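PDB 2OF3: ZYG-9 from Caenorhabditis elegans, which organizes microtubules and spindle poles during mitosis and meiosis in the one-cell embryo and is required for default nucleus positioning in oocytes. Local coordinates for residues A[5-11]-A[79-85]; A[91-96]-A[107-111]; A[115-119]-A[158-162]. All coordinates share one frame; numbering follows the deposited sequence.

Contact 1: A[5-11]-A[79-85]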
ATOM      1  N   LEU A   5      20.252  -9.518  11.898  1.00 29.47           N
ATOM      2  CA  LEU A   5      19.819  -8.230  11.369  1.00 26.52           C
ATOM      3  C   LEU A   5      19.934  -7.264  12.495  1.00 25.16           C
ATOM      4  O   LEU A   5      19.563  -7.598  13.605  1.00 24.98           O
ATOM      5  CB  LEU A   5      18.381  -8.322  10.853  1.00 26.36           C
ATOM      6  CG  LEU A   5      17.841  -7.063  10.169  1.00 24.06           C
ATOM      7  CD1 LEU A   5      18.669  -6.740   8.862  1.00 22.19           C
ATOM      8  CD2 LEU A   5      16.342  -7.316   9.884  1.00 21.76           C
ATOM      9  N   SER A   6      20.519  -6.092  12.248  1.00 23.43           N
ATOM     10  CA  SER A   6      20.790  -5.103  13.277  1.00 23.56           C
ATOM     11  C   SER A   6      19.569  -4.584  14.068  1.00 24.49           C
ATOM     12  O   SER A   6      18.423  -4.641  13.618  1.00 23.41           O
ATOM     13  CB  SER A   6      21.487  -3.884  12.644  1.00 22.72           C
ATOM     14  OG  SER A   6      20.550  -3.186  11.817  1.00 19.17           O
ATOM     15  N   ASP A   7      19.842  -4.025  15.237  1.00 26.43           N
ATOM     16  CA  ASP A   7      18.844  -3.332  16.010  1.00 28.85           C
ATOM     17  C   ASP A   7      19.593  -2.056  16.386  1.00 28.37           C
ATOM     18  O   ASP A   7      20.361  -2.044  17.354  1.00 31.44           O
ATOM     19  CB  ASP A   7      18.488  -4.205  17.226  1.00 29.74           C
ATOM     20  CG  ASP A   7      17.803  -3.432  18.361  1.00 36.36           C
ATOM     21  OD1 ASP A   7      17.290  -2.302  18.123  1.00 40.14           O
ATOM     22  OD2 ASP A   7      17.776  -3.967  19.509  1.00 40.99           O
ATOM     23  N   ASN A   8      19.433  -0.999  15.608  1.00 25.70           N
ATOM     24  CA  ASN A   8      20.070   0.286  15.876  1.00 23.79           C
ATOM     25  C   ASN A   8      19.112   1.379  15.399  1.00 23.60           C
ATOM     26  O   ASN A   8      17.977   1.109  14.975  1.00 22.51           O
ATOM     27  CB  ASN A   8      21.473   0.363  15.169  1.00 23.21           C
ATOM     28  CG  ASN A   8      21.383   0.160  13.649  1.00 20.80           C
ATOM     29  OD1 ASN A   8      20.377   0.513  13.038  1.00 21.93           O
ATOM     30  ND2 ASN A   8      22.415  -0.438  13.039  1.00 21.37           N
ATOM     31  N   GLU A   9      19.558   2.619  15.398  1.00 24.25           N
ATOM     32  CA  GLU A   9      18.711   3.706  14.935  1.00 24.77           C
ATOM     33  C   GLU A   9      19.176   4.277  13.604  1.00 23.19           C
ATOM     34  O   GLU A   9      18.996   5.474  13.331  1.00 22.44           O
ATOM     35  CB  GLU A   9      18.738   4.799  15.983  1.00 26.49           C
ATOM     36  CG  GLU A   9      17.954   4.403  17.198  1.00 33.16           C
ATOM     37  CD  GLU A   9      17.954   5.478  18.237  1.00 45.19           C
ATOM     38  OE1 GLU A   9      17.668   6.665  17.903  1.00 49.28           O
ATOM     39  OE2 GLU A   9      18.243   5.123  19.411  1.00 53.21           O
ATOM     40  N   ASP A  10      19.770   3.440  12.758  1.00 21.77           N
ATOM     41  CA  ASP A  10      20.266   3.950  11.461  1.00 20.81           C
ATOM     42  C   ASP A  10      19.140   4.353  10.524  1.00 20.10           C
ATOM     43  O   ASP A  10      19.375   5.078   9.599  1.00 20.07           O
ATOM     44  CB  ASP A  10      21.168   2.941  10.776  1.00 19.15           C
ATOM     45  CG  ASP A  10      22.516   2.823  11.448  1.00 22.20           C
ATOM     46  OD1 ASP A  10      22.727   3.460  12.506  1.00 22.67           O
ATOM     47  OD2 ASP A  10      23.375   2.056  10.961  1.00 22.80           O
ATOM     48  N   LYS A  11      17.914   3.900  10.754  1.00 20.71           N
ATOM     49  CA  LYS A  11      16.751   4.444  10.015  1.00 22.04           C
ATOM     50  C   LYS A  11      16.687   5.955  10.005  1.00 22.19           C
ATOM     51  O   LYS A  11      16.396   6.556   8.975  1.00 21.64           O
ATOM     52  CB  LYS A  11      15.424   3.875  10.561  1.00 20.74           C
ATOM     53  CG  LYS A  11      14.202   4.270   9.701  1.00 22.28           C
ATOM     54  CD  LYS A  11      12.887   3.831  10.405  1.00 25.10           C
ATOM     55  CE  LYS A  11      12.666   2.375  10.229  1.00 23.22           C
ATOM     56  NZ  LYS A  11      11.514   2.005  11.172  1.00 24.18           N
ATOM     57  N   ARG A  79      12.781  -6.112  17.273  1.00 22.66           N
ATOM     58  CA  ARG A  79      13.411  -4.775  17.103  1.00 24.10           C
ATOM     59  C   ARG A  79      14.315  -4.704  15.888  1.00 23.59           C
ATOM     60  O   ARG A  79      14.516  -3.597  15.359  1.00 23.38           O
ATOM     61  CB  ARG A  79      14.214  -4.354  18.323  1.00 23.37           C
ATOM     62  CG  ARG A  79      13.338  -3.975  19.522  1.00 26.54           C
ATOM     63  CD  ARG A  79      14.204  -3.828  20.780  1.00 31.90           C
ATOM     64  NE  ARG A  79      13.350  -4.121  21.941  1.00 44.03           N
ATOM     65  CZ  ARG A  79      12.499  -3.261  22.521  1.00 45.14           C
ATOM     66  NH1 ARG A  79      12.410  -2.003  22.079  1.00 47.23           N
ATOM     67  NH2 ARG A  79      11.739  -3.667  23.548  1.00 43.16           N
ATOM     68  N   SER A  80      14.828  -5.858  15.441  1.00 23.22           N
ATOM     69  CA  SER A  80      15.579  -5.948  14.170  1.00 22.80           C
ATOM     70  C   SER A  80      14.734  -5.645  12.971  1.00 22.10           C
ATOM     71  O   SER A  80      15.166  -4.898  12.095  1.00 21.45           O
ATOM     72  CB  SER A  80      16.222  -7.323  14.030  1.00 22.70           C
ATOM     73  OG  SER A  80      17.189  -7.423  15.100  1.00 24.36           O
ATOM     74  N   LEU A  81      13.537  -6.224  12.912  1.00 21.98           N
ATOM     75  CA  LEU A  81      12.579  -5.929  11.859  1.00 22.00           C
ATOM     76  C   LEU A  81      12.145  -4.467  11.886  1.00 23.22           C
ATOM     77  O   LEU A  81      12.063  -3.873  10.814  1.00 22.80           O
ATOM     78  CB  LEU A  81      11.341  -6.857  11.936  1.00 21.91           C
ATOM     79  CG  LEU A  81      11.630  -8.372  11.857  1.00 21.73           C
ATOM     80  CD1 LEU A  81      10.295  -9.102  11.980  1.00 21.33           C
ATOM     81  CD2 LEU A  81      12.270  -8.775  10.518  1.00 18.84           C
ATOM     82  N   LEU A  82      11.844  -3.903  13.077  1.00 22.67           N
ATOM     83  CA  LEU A  82      11.499  -2.486  13.208  1.00 22.97           C
ATOM     84  C   LEU A  82      12.628  -1.527  12.775  1.00 22.02           C
ATOM     85  O   LEU A  82      12.368  -0.555  12.021  1.00 20.32           O
ATOM     86  CB  LEU A  82      11.144  -2.133  14.663  1.00 22.65           C
ATOM     87  CG  LEU A  82       9.711  -2.454  14.984  1.00 27.41           C
ATOM     88  CD1 LEU A  82       9.629  -2.372  16.491  1.00 30.33           C
ATOM     89  CD2 LEU A  82       8.680  -1.452  14.273  1.00 23.28           C
ATOM     90  N   SER A  83      13.856  -1.793  13.255  1.00 20.72           N
ATOM     91  CA  SER A  83      15.017  -0.938  12.972  1.00 21.39           C
ATOM     92  C   SER A  83      15.261  -0.842  11.471  1.00 20.46           C
ATOM     93  O   SER A  83      15.744   0.175  10.990  1.00 20.43           O
ATOM     94  CB  SER A  83      16.287  -1.530  13.581  1.00 21.32           C
ATOM     95  OG  SER A  83      16.269  -1.415  14.991  1.00 25.42           O
ATOM     96  N   ASN A  84      14.921  -1.906  10.755  1.00 18.89           N
ATOM     97  CA  ASN A  84      15.210  -2.055   9.324  1.00 19.32           C
ATOM     98  C   ASN A  84      13.973  -2.127   8.455  1.00 18.11           C
ATOM     99  O   ASN A  84      14.058  -2.531   7.304  1.00 18.48           O
ATOM    100  CB  ASN A  84      16.147  -3.280   9.108  1.00 19.25           C
ATOM    101  CG  ASN A  84      17.458  -3.060   9.738  1.00 17.86           C
ATOM    102  OD1 ASN A  84      18.271  -2.239   9.261  1.00 19.80           O
ATOM    103  ND2 ASN A  84      17.672  -3.687  10.879  1.00 14.51           N
ATOM    104  N   SER A  85      12.837  -1.695   8.996  1.00 17.29           N
ATOM    105  CA  SER A  85      11.546  -1.820   8.324  1.00 18.42           C
ATOM    106  C   SER A  85      11.554  -1.166   6.963  1.00 18.45           C
ATOM    107  O   SER A  85      11.021  -1.738   5.988  1.00 18.99           O
ATOM    108  CB  SER A  85      10.407  -1.225   9.147  1.00 17.56           C
ATOM    109  OG  SER A  85      10.475   0.223   9.240  1.00 20.58           O
TER
HETATM  110  O   HOH W   1      16.777   1.958  12.667  1.00 17.03           O
HETATM  111  O   HOH W   2      19.076   0.064  10.519  1.00 20.05           O

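Contact 2: A[91-96]-A[107-111]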
ATOM      1  N   TRP A  91      12.925  -4.139  -0.192  1.00 20.59           N
ATOM      2  CA  TRP A  91      13.232  -5.462  -0.734  1.00 21.59           C
ATOM      3  C   TRP A  91      11.955  -6.213  -1.138  1.00 20.83           C
ATOM      4  O   TRP A  91      11.924  -6.826  -2.189  1.00 20.75           O
ATOM      5  CB  TRP A  91      14.046  -6.255   0.293  1.00 22.27           C
ATOM      6  CG  TRP A  91      14.480  -7.591  -0.258  1.00 25.45           C
ATOM      7  CD1 TRP A  91      15.618  -7.855  -0.987  1.00 22.00           C
ATOM      8  CD2 TRP A  91      13.742  -8.850  -0.161  1.00 26.73           C
ATOM      9  NE1 TRP A  91      15.639  -9.196  -1.325  1.00 23.61           N
ATOM     10  CE2 TRP A  91      14.516  -9.833  -0.837  1.00 25.93           C
ATOM     11  CE3 TRP A  91      12.507  -9.228   0.440  1.00 25.60           C
ATOM     12  CZ2 TRP A  91      14.100 -11.212  -0.933  1.00 25.47           C
ATOM     13  CZ3 TRP A  91      12.090 -10.593   0.361  1.00 25.79           C
ATOM     14  CH2 TRP A  91      12.899 -11.565  -0.337  1.00 25.40           C
ATOM     15  N   CYS A  92      10.909  -6.174  -0.316  1.00 20.09           N
ATOM     16  CA  CYS A  92       9.610  -6.741  -0.648  1.00 21.03           C
ATOM     17  C   CYS A  92       9.014  -6.105  -1.912  1.00 21.57           C
ATOM     18  O   CYS A  92       8.437  -6.835  -2.720  1.00 20.80           O
ATOM     19  CB  CYS A  92       8.625  -6.594   0.533  1.00 20.33           C
ATOM     20  SG  CYS A  92       9.056  -7.633   2.021  1.00 23.04           S
ATOM     21  N   THR A  93       9.175  -4.785  -2.141  1.00 20.96           N
ATOM     22  CA  THR A  93       8.641  -4.207  -3.367  1.00 21.22           C
ATOM     23  C   THR A  93       9.293  -4.795  -4.618  1.00 22.15           C
ATOM     24  O   THR A  93       8.641  -4.866  -5.662  1.00 23.28           O
ATOM     25  CB  THR A  93       8.733  -2.631  -3.447  1.00 21.13           C
ATOM     26  OG1 THR A  93      10.116  -2.257  -3.488  1.00 23.29           O
ATOM     27  CG2 THR A  93       8.075  -1.964  -2.251  1.00 18.39           C
ATOM     28  N   LEU A  94      10.576  -5.184  -4.533  1.00 22.65           N
ATOM     29  CA  LEU A  94      11.288  -5.816  -5.654  1.00 23.11           C
ATOM     30  C   LEU A  94      10.619  -7.146  -6.017  1.00 23.99           C
ATOM     31  O   LEU A  94      10.459  -7.474  -7.215  1.00 22.85           O
ATOM     32  CB  LEU A  94      12.757  -6.036  -5.288  1.00 23.16           C
ATOM     33  CG  LEU A  94      13.657  -4.834  -4.983  1.00 21.45           C
ATOM     34  CD1 LEU A  94      15.051  -5.333  -4.768  1.00 23.00           C
ATOM     35  CD2 LEU A  94      13.619  -3.840  -6.110  1.00 23.71           C
ATOM     36  N   ARG A  95      10.208  -7.880  -4.987  1.00 24.62           N
ATOM     37  CA  ARG A  95       9.393  -9.088  -5.142  1.00 26.26           C
ATOM     38  C   ARG A  95       8.036  -8.861  -5.731  1.00 27.08           C
ATOM     39  O   ARG A  95       7.494  -9.772  -6.322  1.00 29.16           O
ATOM     40  CB  ARG A  95       9.230  -9.856  -3.823  1.00 26.40           C
ATOM     41  CG  ARG A  95      10.540 -10.188  -3.133  1.00 28.23           C
ATOM     42  CD  ARG A  95      11.443 -11.033  -4.046  1.00 35.11           C
ATOM     43  NE  ARG A  95      12.755 -10.434  -3.966  1.00 41.50           N
ATOM     44  CZ  ARG A  95      13.472  -9.985  -4.977  1.00 39.00           C
ATOM     45  NH1 ARG A  95      13.092 -10.123  -6.206  1.00 36.88           N
ATOM     46  NH2 ARG A  95      14.625  -9.438  -4.717  1.00 45.17           N
ATOM     47  N   PHE A  96       7.473  -7.669  -5.631  1.00 27.22           N
ATOM     48  CA  PHE A  96       6.202  -7.370  -6.304  1.00 27.07           C
ATOM     49  C   PHE A  96       6.267  -7.355  -7.831  1.00 29.26           C
ATOM     50  O   PHE A  96       5.227  -7.389  -8.486  1.00 30.04           O
ATOM     51  CB  PHE A  96       5.566  -6.047  -5.782  1.00 24.43           C
ATOM     52  CG  PHE A  96       5.201  -6.080  -4.317  1.00 23.58           C
ATOM     53  CD1 PHE A  96       5.073  -7.295  -3.633  1.00 21.66           C
ATOM     54  CD2 PHE A  96       4.998  -4.898  -3.606  1.00 20.96           C
ATOM     55  CE1 PHE A  96       4.753  -7.344  -2.246  1.00 21.50           C
ATOM     56  CE2 PHE A  96       4.669  -4.911  -2.226  1.00 19.53           C
ATOM     57  CZ  PHE A  96       4.547  -6.159  -1.540  1.00 20.76           C
ATOM     58  N   VAL A 107       6.236 -13.177   1.077  1.00 23.98           N
ATOM     59  CA  VAL A 107       6.544 -11.731   1.101  1.00 22.76           C
ATOM     60  C   VAL A 107       5.439 -11.003   1.834  1.00 22.68           C
ATOM     61  O   VAL A 107       5.707 -10.203   2.710  1.00 22.14           O
ATOM     62  CB  VAL A 107       6.724 -11.150  -0.308  1.00 23.04           C
ATOM     63  CG1 VAL A 107       6.736  -9.620  -0.248  1.00 20.68           C
ATOM     64  CG2 VAL A 107       8.014 -11.710  -0.975  1.00 21.22           C
ATOM     65  N   LEU A 108       4.174 -11.325   1.532  1.00 22.41           N
ATOM     66  CA  LEU A 108       3.071 -10.599   2.160  1.00 22.50           C
ATOM     67  C   LEU A 108       2.970 -10.886   3.629  1.00 22.66           C
ATOM     68  O   LEU A 108       2.573 -10.029   4.404  1.00 22.11           O
ATOM     69  CB  LEU A 108       1.743 -10.868   1.436  1.00 22.22           C
ATOM     70  CG  LEU A 108       1.800 -10.364  -0.016  1.00 23.15           C
ATOM     71  CD1 LEU A 108       0.529 -10.879  -0.643  1.00 26.51           C
ATOM     72  CD2 LEU A 108       1.812  -8.818  -0.076  1.00 22.34           C
ATOM     73  N   GLU A 109       3.361 -12.097   4.032  1.00 23.19           N
ATOM     74  CA  GLU A 109       3.405 -12.452   5.446  1.00 23.48           C
ATOM     75  C   GLU A 109       4.448 -11.634   6.146  1.00 21.62           C
ATOM     76  O   GLU A 109       4.196 -11.135   7.253  1.00 21.20           O
ATOM     77  CB  GLU A 109       3.730 -13.928   5.563  1.00 24.24           C
ATOM     78  CG  GLU A 109       3.988 -14.431   6.909  1.00 32.59           C
ATOM     79  CD  GLU A 109       4.386 -15.923   6.865  1.00 39.58           C
ATOM     80  OE1 GLU A 109       4.178 -16.599   5.824  1.00 44.86           O
ATOM     81  OE2 GLU A 109       4.888 -16.409   7.889  1.00 41.74           O
ATOM     82  N   LEU A 110       5.614 -11.467   5.519  1.00 21.46           N
ATOM     83  CA  LEU A 110       6.623 -10.541   6.089  1.00 21.18           C
ATOM     84  C   LEU A 110       6.115  -9.094   6.170  1.00 20.64           C
ATOM     85  O   LEU A 110       6.311  -8.439   7.198  1.00 21.37           O
ATOM     86  CB  LEU A 110       7.986 -10.595   5.364  1.00 20.97           C
ATOM     87  CG  LEU A 110       9.092  -9.723   5.972  1.00 21.93           C
ATOM     88  CD1 LEU A 110       9.358 -10.083   7.470  1.00 22.63           C
ATOM     89  CD2 LEU A 110      10.373  -9.850   5.162  1.00 21.16           C
ATOM     90  N   CYS A 111       5.464  -8.602   5.114  1.00 19.86           N
ATOM     91  CA  CYS A 111       4.954  -7.225   5.093  1.00 21.26           C
ATOM     92  C   CYS A 111       3.962  -7.045   6.235  1.00 20.96           C
ATOM     93  O   CYS A 111       4.006  -6.044   6.936  1.00 20.31           O
ATOM     94  CB  CYS A 111       4.250  -6.893   3.757  1.00 20.95           C
ATOM     95  SG  CYS A 111       5.388  -6.808   2.365  1.00 25.78           S
TER

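Contact 3: A[115-119]-A[158-162]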
ATOM      1  N   VAL A 115       4.310  -4.281   9.352  1.00 19.82           N
ATOM      2  CA  VAL A 115       3.346  -3.175   9.573  1.00 20.33           C
ATOM      3  C   VAL A 115       2.561  -3.321  10.896  1.00 20.17           C
ATOM      4  O   VAL A 115       2.263  -2.305  11.549  1.00 19.83           O
ATOM      5  CB  VAL A 115       2.414  -2.896   8.333  1.00 19.12           C
ATOM      6  CG1 VAL A 115       3.265  -2.661   7.109  1.00 20.06           C
ATOM      7  CG2 VAL A 115       1.447  -4.090   8.080  1.00 20.20           C
ATOM      8  N   GLU A 116       2.283  -4.564  11.302  1.00 20.79           N
ATOM      9  CA  GLU A 116       1.765  -4.822  12.692  1.00 22.48           C
ATOM     10  C   GLU A 116       2.705  -4.408  13.804  1.00 22.21           C
ATOM     11  O   GLU A 116       2.251  -3.787  14.752  1.00 21.91           O
ATOM     12  CB  GLU A 116       1.382  -6.267  12.852  1.00 22.10           C
ATOM     13  CG  GLU A 116      -0.027  -6.444  12.347  1.00 29.69           C
ATOM     14  CD  GLU A 116      -0.432  -7.894  12.260  1.00 36.83           C
ATOM     15  OE1 GLU A 116       0.461  -8.786  12.382  1.00 41.28           O
ATOM     16  OE2 GLU A 116      -1.634  -8.116  12.013  1.00 41.69           O
ATOM     17  N   LEU A 117       4.015  -4.672  13.671  1.00 21.81           N
ATOM     18  CA  LEU A 117       4.989  -4.198  14.646  1.00 22.94           C
ATOM     19  C   LEU A 117       5.118  -2.701  14.656  1.00 23.51           C
ATOM     20  O   LEU A 117       5.216  -2.079  15.734  1.00 24.16           O
ATOM     21  CB  LEU A 117       6.385  -4.800  14.373  1.00 24.01           C
ATOM     22  CG  LEU A 117       6.652  -6.247  14.834  1.00 25.96           C
ATOM     23  CD1 LEU A 117       7.968  -6.790  14.149  1.00 24.77           C
ATOM     24  CD2 LEU A 117       6.729  -6.237  16.355  1.00 23.08           C
ATOM     25  N   ILE A 118       5.101  -2.074  13.473  1.00 22.83           N
ATOM     26  CA  ILE A 118       5.072  -0.608  13.411  1.00 21.25           C
ATOM     27  C   ILE A 118       3.818  -0.090  14.116  1.00 22.02           C
ATOM     28  O   ILE A 118       3.904   0.836  14.978  1.00 21.34           O
ATOM     29  CB  ILE A 118       5.127  -0.111  11.941  1.00 21.26           C
ATOM     30  CG1 ILE A 118       6.482  -0.442  11.312  1.00 21.55           C
ATOM     31  CG2 ILE A 118       4.789   1.446  11.826  1.00 20.87           C
ATOM     32  CD1 ILE A 118       6.483  -0.263   9.710  1.00 20.14           C
ATOM     33  N   ARG A 119       2.655  -0.663  13.783  1.00 21.63           N
ATOM     34  CA  ARG A 119       1.405  -0.196  14.425  1.00 22.18           C
ATOM     35  C   ARG A 119       1.434  -0.384  15.965  1.00 22.40           C
ATOM     36  O   ARG A 119       1.230   0.571  16.726  1.00 22.58           O
ATOM     37  CB  ARG A 119       0.176  -0.901  13.834  1.00 20.88           C
ATOM     38  CG  ARG A 119      -1.139  -0.476  14.552  1.00 23.16           C
ATOM     39  CD  ARG A 119      -2.260  -1.479  14.268  1.00 26.53           C
ATOM     40  NE  ARG A 119      -1.852  -2.764  14.802  1.00 28.92           N
ATOM     41  CZ  ARG A 119      -2.337  -3.943  14.428  1.00 31.88           C
ATOM     42  NH1 ARG A 119      -3.294  -4.049  13.485  1.00 30.42           N
ATOM     43  NH2 ARG A 119      -1.838  -5.039  15.003  1.00 34.16           N
ATOM     44  N   VAL A 158      -3.951  -2.372   8.102  1.00 21.80           N
ATOM     45  CA  VAL A 158      -2.974  -1.970   9.158  1.00 22.92           C
ATOM     46  C   VAL A 158      -2.308  -0.596   8.859  1.00 23.47           C
ATOM     47  O   VAL A 158      -2.244   0.286   9.730  1.00 23.24           O
ATOM     48  CB  VAL A 158      -1.892  -3.076   9.374  1.00 23.23           C
ATOM     49  CG1 VAL A 158      -0.910  -2.687  10.462  1.00 21.61           C
ATOM     50  CG2 VAL A 158      -2.591  -4.427   9.729  1.00 23.12           C
ATOM     51  N   LEU A 159      -1.845  -0.399   7.631  1.00 22.94           N
ATOM     52  CA  LEU A 159      -1.244   0.859   7.240  1.00 23.86           C
ATOM     53  C   LEU A 159      -2.201   2.027   7.348  1.00 24.53           C
ATOM     54  O   LEU A 159      -1.784   3.133   7.648  1.00 26.24           O
ATOM     55  CB  LEU A 159      -0.738   0.774   5.785  1.00 23.53           C
ATOM     56  CG  LEU A 159       0.540  -0.024   5.570  1.00 25.91           C
ATOM     57  CD1 LEU A 159       0.694  -0.447   4.094  1.00 24.41           C
ATOM     58  CD2 LEU A 159       1.711   0.835   6.027  1.00 27.30           C
ATOM     59  N   SER A 160      -3.485   1.816   7.074  1.00 25.39           N
ATOM     60  CA  SER A 160      -4.495   2.872   7.203  1.00 25.75           C
ATOM     61  C   SER A 160      -4.536   3.327   8.648  1.00 25.75           C
ATOM     62  O   SER A 160      -4.775   4.495   8.902  1.00 27.31           O
ATOM     63  CB  SER A 160      -5.900   2.356   6.827  1.00 24.36           C
ATOM     64  OG  SER A 160      -6.006   1.948   5.473  1.00 26.57           O
ATOM     65  N   ASP A 161      -4.346   2.423   9.597  1.00 26.14           N
ATOM     66  CA  ASP A 161      -4.284   2.809  11.004  1.00 28.05           C
ATOM     67  C   ASP A 161      -3.043   3.594  11.327  1.00 27.37           C
ATOM     68  O   ASP A 161      -3.134   4.534  12.073  1.00 28.99           O
ATOM     69  CB  ASP A 161      -4.327   1.608  11.952  1.00 28.29           C
ATOM     70  CG  ASP A 161      -5.723   0.981  12.051  1.00 34.78           C
ATOM     71  OD1 ASP A 161      -6.739   1.665  11.733  1.00 39.89           O
ATOM     72  OD2 ASP A 161      -5.813  -0.213  12.468  1.00 41.11           O
ATOM     73  N   VAL A 162      -1.888   3.187  10.804  1.00 25.49           N
ATOM     74  CA  VAL A 162      -0.614   3.864  11.043  1.00 24.99           C
ATOM     75  C   VAL A 162      -0.571   5.231  10.339  1.00 25.67           C
ATOM     76  O   VAL A 162      -0.247   6.274  10.984  1.00 25.82           O
ATOM     77  CB  VAL A 162       0.560   3.008  10.512  1.00 24.67           C
ATOM     78  CG1 VAL A 162       1.852   3.755  10.638  1.00 24.42           C
ATOM     79  CG2 VAL A 162       0.641   1.672  11.261  1.00 24.07           C
TER

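Contact 1: A[5-11]-A[79-85]
The side chains of Ser80, Asn84 and Lys11 supply most hydrogen bonds between 79-85 and the N-terminal segment 5-11, a loop running into helix 10-19; a single apolar pair, Leu5 with Leu81, accompanies them. Ser80 OG donates to Leu5 O over 2.8 Å, reaching it from above the carbonyl plane, and its hydroxyl also pairs with Ser77. The Asn84 amide carries the middle: its ND2 gives one hydrogen to Ser6 OG, 3.1 Å away and almost in the amide plane, and the other to Ser80 O, on a lone pair of that carbonyl. Ser6 OG is itself bound to Gln46. In this all-helical TOG domain of the XMAP215 family, the contact lays 5-11 across the end of helix 78-83, where the chain turns into helix 85-95. Were an alanine to replace Asn84, Ser6 OG and Ser80 O would probably both lose their amide donor and a gap open beside Leu5, whose CG lies 3.5 Å from Asn84 ND2. Further on, one water joins Asn8 O, Lys11 N and Ser83 O. Lys11, its chain bent at chi3 (-78°), brings NZ within 2.8 Å of both Leu82 O and Ser85 OG, and donates to each.

Contact 2: A[91-96]-A[107-111]
Val107 sets its two methyl groups against different parts of 91-96. CG1, anti to the backbone N (chi1 168°), lies 3.7 Å from Cys92 CB and 3.6 Å from Phe96 CE1, filling the space between these two side chains. CG2, anti to the carbonyl carbon, rests 3.6 Å from Arg95 CB, on the aliphatic base of a side chain whose guanidinium leads off to a salt bridge with Glu98. Cys92, second in buried surface, points at the partner helix: its CB also meets Cys111 SG at 3.7 Å, and its own sulfur touches Leu110 CD2. The axes of 91-95 and 107-111 run roughly antiparallel (150°) and approach to 10.3 Å, a pairing consistent with the helical, HEAT-like build of TOG domains. Phe96, one turn on from Cys92, touches Leu108 and Cys111 as well as Val107. Its ring meets Leu108 CD2 through CE1 at 3.9 Å, while Cys111 SG stands near CZ in an oblique sulfur-aromatic contact, 5.4 Å from the ring centroid. No hydrogen bond crosses between the segments. Phe133 of helix 127-139 packs on both Phe96 and Cys111, and Leu70 of helix 60-76 touches Leu110.

Contact 3: A[115-119]-A[158-162]
Segments 115-119 of helix 101-120 and 158-162 of helix 146-163 run side by side in the same general direction, their axes 28° apart and 9.4 Å from each other at closest approach. The backbones come nearest at two levels one helical turn apart, Val115 with Val158 and Arg119 with Val162. Val158 is the residue most covered. Its CG1, held anti to the backbone N (chi1 -179°), reaches in against the first helix, 3.4 Å from Val115 O and 3.6 Å from Val115 CG2. The carbonyl it presses on is already engaged within its own helix, accepting from Arg119 N. Val115 turns its other methyl, CG1, toward Leu159 CD2 at 4.0 Å, the two side chains meeting at about a right angle; Phe133 of helix 127-139 also packs on Leu159. One turn on, Val162 straddles two residues: CG1 meets Ile118 CG2 at 3.9 Å and CG2 sits 3.7 Å from Arg119 CB. Arg119 then bends at chi3 (62°) and carries its guanidinium back across Val158, where NH1 lies 3.8 Å from CG2; its NE and NH2 are hydrogen-bonded just beyond the segments. Side-by-side helices of this kind are consistent with the HEAT-like helical stacking of TOG domains. Asp161 runs alongside Arg119, yet Arg119 NH1 and Asp161 OD2 remain 4.7 Å apart, so the opposite charges probably attract only loosely at the margin, and cohesion rests mainly on branched aliphatic side chains meshing between the helices.

In the fold
Contact 2 is the fully buried one, joining helices 85-95 and 101-120 through apolar side chains, sulfur and the aliphatic part of Arg95, with no hydrogen bond between the segments. Contact 3 uses helix 101-120 further along and packs it on helix 146-163; it is likewise apolar inside, but its edge carries charged, more exposed groups. The centre of contact 1 lies about 21 Å from the centre of the chain, against about 11 Å for the centres of the other two, and this contact relies on hydrogen bonds and water. It nonetheless reaches contact 3: Leu82 CD2 lies 3.7 Å from Ile118 N. Contacts 1 and 2 do not touch, though helices 78-83 and 85-95 are consecutive.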